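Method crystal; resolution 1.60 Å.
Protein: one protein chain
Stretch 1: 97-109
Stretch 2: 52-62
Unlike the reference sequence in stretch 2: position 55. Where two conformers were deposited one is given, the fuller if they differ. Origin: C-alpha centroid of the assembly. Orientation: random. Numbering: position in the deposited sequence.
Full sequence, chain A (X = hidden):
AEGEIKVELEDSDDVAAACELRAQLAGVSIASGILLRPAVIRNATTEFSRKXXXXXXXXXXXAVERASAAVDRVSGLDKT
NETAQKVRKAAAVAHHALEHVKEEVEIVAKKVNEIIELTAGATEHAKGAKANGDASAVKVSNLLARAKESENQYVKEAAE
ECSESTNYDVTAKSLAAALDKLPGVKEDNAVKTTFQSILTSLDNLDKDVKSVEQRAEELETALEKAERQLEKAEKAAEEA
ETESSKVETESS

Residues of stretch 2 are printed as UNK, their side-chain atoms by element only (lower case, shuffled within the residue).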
# COMPACT_ATOMS: atom_id res chain seq x y z
N ALA A 97 10.04 -26.35 16.37
CA ALA A 97 8.87 -25.63 15.83
C ALA A 97 8.97 -24.14 16.15
O ALA A 97 8.65 -23.28 15.34
CB ALA A 97 7.54 -26.20 16.35
N LEU A 98 9.48 -23.84 17.37
CA LEU A 98 9.69 -22.45 17.70
C LEU A 98 10.70 -21.76 16.79
O LEU A 98 10.52 -20.59 16.51
CB LEU A 98 10.14 -22.34 19.22
CG LEU A 98 10.33 -20.86 19.66
CD1 LEU A 98 9.03 -20.07 19.71
CD2 LEU A 98 10.98 -20.87 21.05
N GLU A 99 11.75 -22.45 16.32
CA GLU A 99 12.62 -21.79 15.32
C GLU A 99 11.84 -21.34 14.09
O GLU A 99 12.07 -20.26 13.57
CB GLU A 99 13.72 -22.77 14.88
CG GLU A 99 14.71 -23.15 15.99
CD GLU A 99 15.69 -24.22 15.47
OE1 GLU A 99 16.41 -23.92 14.54
OE2 GLU A 99 15.64 -25.35 15.99
N HIS A 100 10.81 -22.14 13.72
CA HIS A 100 10.00 -21.70 12.58
C HIS A 100 8.99 -20.62 12.92
O HIS A 100 8.77 -19.74 12.12
CB HIS A 100 9.28 -22.90 11.92
CG HIS A 100 10.19 -24.00 11.57
ND1 HIS A 100 11.27 -23.84 10.70
CD2 HIS A 100 10.14 -25.34 11.91
CE1 HIS A 100 11.88 -25.03 10.56
NE2 HIS A 100 11.19 -25.96 11.29
N VAL A 101 8.42 -20.67 14.12
CA VAL A 101 7.61 -19.55 14.61
C VAL A 101 8.39 -18.24 14.47
O VAL A 101 7.90 -17.25 13.92
CB VAL A 101 7.18 -19.72 16.08
CG1 VAL A 101 6.42 -18.43 16.57
CG2 VAL A 101 6.21 -20.91 16.21
N LYS A 102 9.64 -18.26 14.94
CA LYS A 102 10.45 -17.05 14.91
C LYS A 102 10.74 -16.60 13.48
O LYS A 102 10.68 -15.42 13.17
CB LYS A 102 11.77 -17.31 15.64
CG LYS A 102 11.58 -17.40 17.15
CD LYS A 102 12.84 -17.91 17.84
CE LYS A 102 14.06 -17.11 17.46
NZ LYS A 102 15.07 -17.25 18.55
N GLU A 103 11.04 -17.56 12.58
CA GLU A 103 11.23 -17.23 11.16
C GLU A 103 10.01 -16.57 10.55
O GLU A 103 10.09 -15.50 9.89
CB GLU A 103 11.53 -18.53 10.39
CG GLU A 103 12.93 -19.08 10.63
CD GLU A 103 13.11 -20.56 10.31
OE1 GLU A 103 12.09 -21.21 9.95
OE2 GLU A 103 14.20 -21.09 10.47
N GLU A 104 8.83 -17.13 10.83
CA GLU A 104 7.59 -16.51 10.30
C GLU A 104 7.23 -15.17 10.90
O GLU A 104 6.78 -14.28 10.17
CB GLU A 104 6.41 -17.47 10.37
CG GLU A 104 6.67 -18.80 9.66
CD GLU A 104 6.86 -18.64 8.15
OE1 GLU A 104 6.40 -17.61 7.60
OE2 GLU A 104 7.45 -19.57 7.56
N VAL A 105 7.49 -15.00 12.18
CA VAL A 105 7.19 -13.74 12.87
C VAL A 105 8.17 -12.68 12.39
O VAL A 105 7.76 -11.51 12.25
CB VAL A 105 7.18 -13.96 14.40
CG1 VAL A 105 7.14 -12.60 15.17
CG2 VAL A 105 5.95 -14.81 14.77
N GLU A 106 9.41 -13.05 12.05
CA GLU A 106 10.34 -12.11 11.39
C GLU A 106 9.87 -11.66 10.04
O GLU A 106 10.04 -10.48 9.68
CB GLU A 106 11.75 -12.72 11.29
CG GLU A 106 12.49 -12.60 12.59
CD GLU A 106 12.34 -11.17 13.19
OE1 GLU A 106 12.53 -10.13 12.47
OE2 GLU A 106 11.99 -11.13 14.38
N ILE A 107 9.28 -12.59 9.26
CA ILE A 107 8.70 -12.19 8.00
C ILE A 107 7.55 -11.21 8.20
O ILE A 107 7.49 -10.20 7.43
CB ILE A 107 8.24 -13.38 7.16
CG1 ILE A 107 9.46 -14.13 6.72
CG2 ILE A 107 7.46 -12.88 5.90
CD1 ILE A 107 9.14 -15.49 6.10
N VAL A 108 6.67 -11.45 9.17
CA VAL A 108 5.55 -10.55 9.49
C VAL A 108 6.12 -9.16 9.83
O VAL A 108 5.61 -8.14 9.34
CB VAL A 108 4.71 -11.06 10.67
CG1 VAL A 108 3.71 -9.93 11.11
CG2 VAL A 108 3.96 -12.31 10.24
N ALA A 109 7.19 -9.11 10.60
CA ALA A 109 7.76 -7.81 10.98
C ALA A 109 8.27 -7.10 9.77
O ALA A 109 8.12 -5.85 9.67
CB ALA A 109 8.95 -8.04 11.95
N UNK A 52 -0.41 -9.32 16.96
CA UNK A 52 -0.78 -10.76 16.86
C UNK A 52 0.51 -11.61 16.75
O UNK A 52 0.64 -12.67 17.43
n UNK A 52 -4.60 -13.81 12.77
c UNK A 52 -3.53 -13.83 13.84
c UNK A 52 -2.12 -12.45 15.48
c UNK A 52 -1.67 -11.02 15.67
c UNK A 52 -3.35 -12.47 14.55
N UNK A 53 1.43 -11.14 15.91
CA UNK A 53 2.69 -11.93 15.73
C UNK A 53 3.49 -11.95 17.06
O UNK A 53 4.17 -12.94 17.37
c UNK A 53 3.52 -11.36 14.56
o UNK A 53 4.19 -10.17 14.94
N UNK A 54 3.46 -10.83 17.83
CA UNK A 54 4.17 -10.78 19.05
C UNK A 54 3.55 -11.71 20.10
O UNK A 54 4.29 -12.32 20.88
c UNK A 54 4.10 -9.33 19.58
c UNK A 54 4.98 -8.39 18.77
o UNK A 54 5.70 -6.10 18.84
c UNK A 54 4.95 -6.93 19.33
o UNK A 54 4.23 -6.63 20.31
N UNK A 55 2.21 -11.82 20.08
CA UNK A 55 1.51 -12.70 21.00
C UNK A 55 1.90 -14.13 20.68
O UNK A 55 2.18 -14.91 21.59
o UNK A 55 -0.53 -13.14 23.14
c UNK A 55 -0.78 -13.36 21.94
c UNK A 55 -0.02 -12.57 20.86
o UNK A 55 -1.65 -14.19 21.60
N UNK A 56 1.93 -14.45 19.39
CA UNK A 56 2.33 -15.81 18.94
C UNK A 56 3.73 -16.15 19.46
O UNK A 56 3.94 -17.26 19.97
c UNK A 56 2.27 -15.89 17.39
c UNK A 56 3.02 -17.15 16.91
c UNK A 56 0.80 -15.99 17.03
c UNK A 56 0.60 -15.77 15.55
N UNK A 57 4.65 -15.18 19.38
CA UNK A 57 6.02 -15.42 19.82
C UNK A 57 6.06 -15.64 21.34
O UNK A 57 6.77 -16.51 21.80
c UNK A 57 8.86 -15.93 18.98
c UNK A 57 6.91 -14.22 19.46
c UNK A 57 8.39 -14.61 19.61
c UNK A 57 9.23 -13.47 19.06
N UNK A 58 5.33 -14.83 22.07
CA UNK A 58 5.31 -14.98 23.55
C UNK A 58 4.72 -16.35 23.95
O UNK A 58 5.27 -17.04 24.79
c UNK A 58 4.52 -13.82 24.13
N UNK A 59 3.62 -16.78 23.27
CA UNK A 59 3.08 -18.12 23.61
C UNK A 59 4.05 -19.24 23.27
O UNK A 59 4.12 -20.24 23.96
c UNK A 59 -1.94 -17.14 23.13
c UNK A 59 -0.64 -17.72 22.56
n UNK A 59 -1.68 -16.21 24.27
c UNK A 59 1.74 -18.34 22.86
c UNK A 59 0.60 -17.55 23.45
N UNK A 60 4.77 -19.08 22.14
CA UNK A 60 5.78 -20.06 21.75
C UNK A 60 6.96 -20.14 22.74
O UNK A 60 7.36 -21.26 23.13
N UNK A 61 7.44 -18.99 23.17
CA UNK A 61 8.54 -18.97 24.16
C UNK A 61 8.11 -19.59 25.46
O UNK A 61 8.90 -20.37 26.03
N UNK A 62 6.88 -19.30 25.91
CA UNK A 62 6.37 -19.88 27.16
C UNK A 62 6.24 -21.40 27.07
O UNK A 62 6.73 -22.15 27.95
c UNK A 62 5.02 -19.28 27.54
O HOH W 1 6.78 -9.42 13.97

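Position 52 carries four carbons in a row ending in nitrogen, an unbranched chain that makes no contact with stretch 1: K52, its end leading away from the contact. Position 53 has one carbon and one oxygen. The CB lies 3.7 Å from V108 CG1, the oxygen 3.8 Å from V105 CG1, and the backbone O 3.7 Å from V105 CG2. This is S53, chi1 in p. A water donates to its OG (2.9 Å) and to V105 O (2.9 Å), linking the two helices where no direct hydrogen bond does.

Position 54 shows three carbons, the third bearing two oxygens, and CA-to-CB points away from stretch 1: E54. Position 55 has two carbons, the second bearing two oxygens, out of reach of the partner helix. It is D55, where the reference sequence has Glu.

Position 56 holds four carbons, forked at the first, with one arm two carbons long. The one-carbon arm packs 3.6 Å from V101 CG1 and 4.3 Å from V105 CG2. That is I56. Position 57 also has four carbons, but the fork is at the second. CA-to-CB points sideways, yet the end of the chain comes nearer, placing one terminal carbon 3.6 Å from K102 CG and 4.2 Å from both L98 CD1 and V101 CG1. This is L57. K102 thus offers the aliphatic base of its chain while its end leads away.

Position 58 has a lone carbon directed away from stretch 1: A58. Position 59 has four carbons in a row ending in nitrogen, with no contact across: K59. One turn after D55, its NZ forms a salt bridge with D55 OD2 at 3.3 Å, a weak hydrogen bond within the same helix.

Position 60 has no side-chain atoms; its backbone C lies 3.7 Å from L98 CD1. It is G60, and an ideal CB here would clash with L98 CD1. Position 61 is likewise bare, its backbone N near the same methyl: G61. Here a CB would have room, so this contact does not demand glycine. Position 62 has one carbon, out of reach: A62.

The rule is a nearly antiparallel pair, 163° between helix directions, joined mainly by apolar packing. L98, V101, V105 and V108 direct CA-to-CB toward stretch 2. The closest CA approaches fall at small residues, 5.6 Å between V105 CA and S53 CA and 6.1 Å between L98 CA and G60 CA; between them, I56 and L57 supply the apolar side-chain contacts, while S53 and G60 pack against V105, V108 and L98.

Stretch 2 (52-62) KSEDILAKGGA
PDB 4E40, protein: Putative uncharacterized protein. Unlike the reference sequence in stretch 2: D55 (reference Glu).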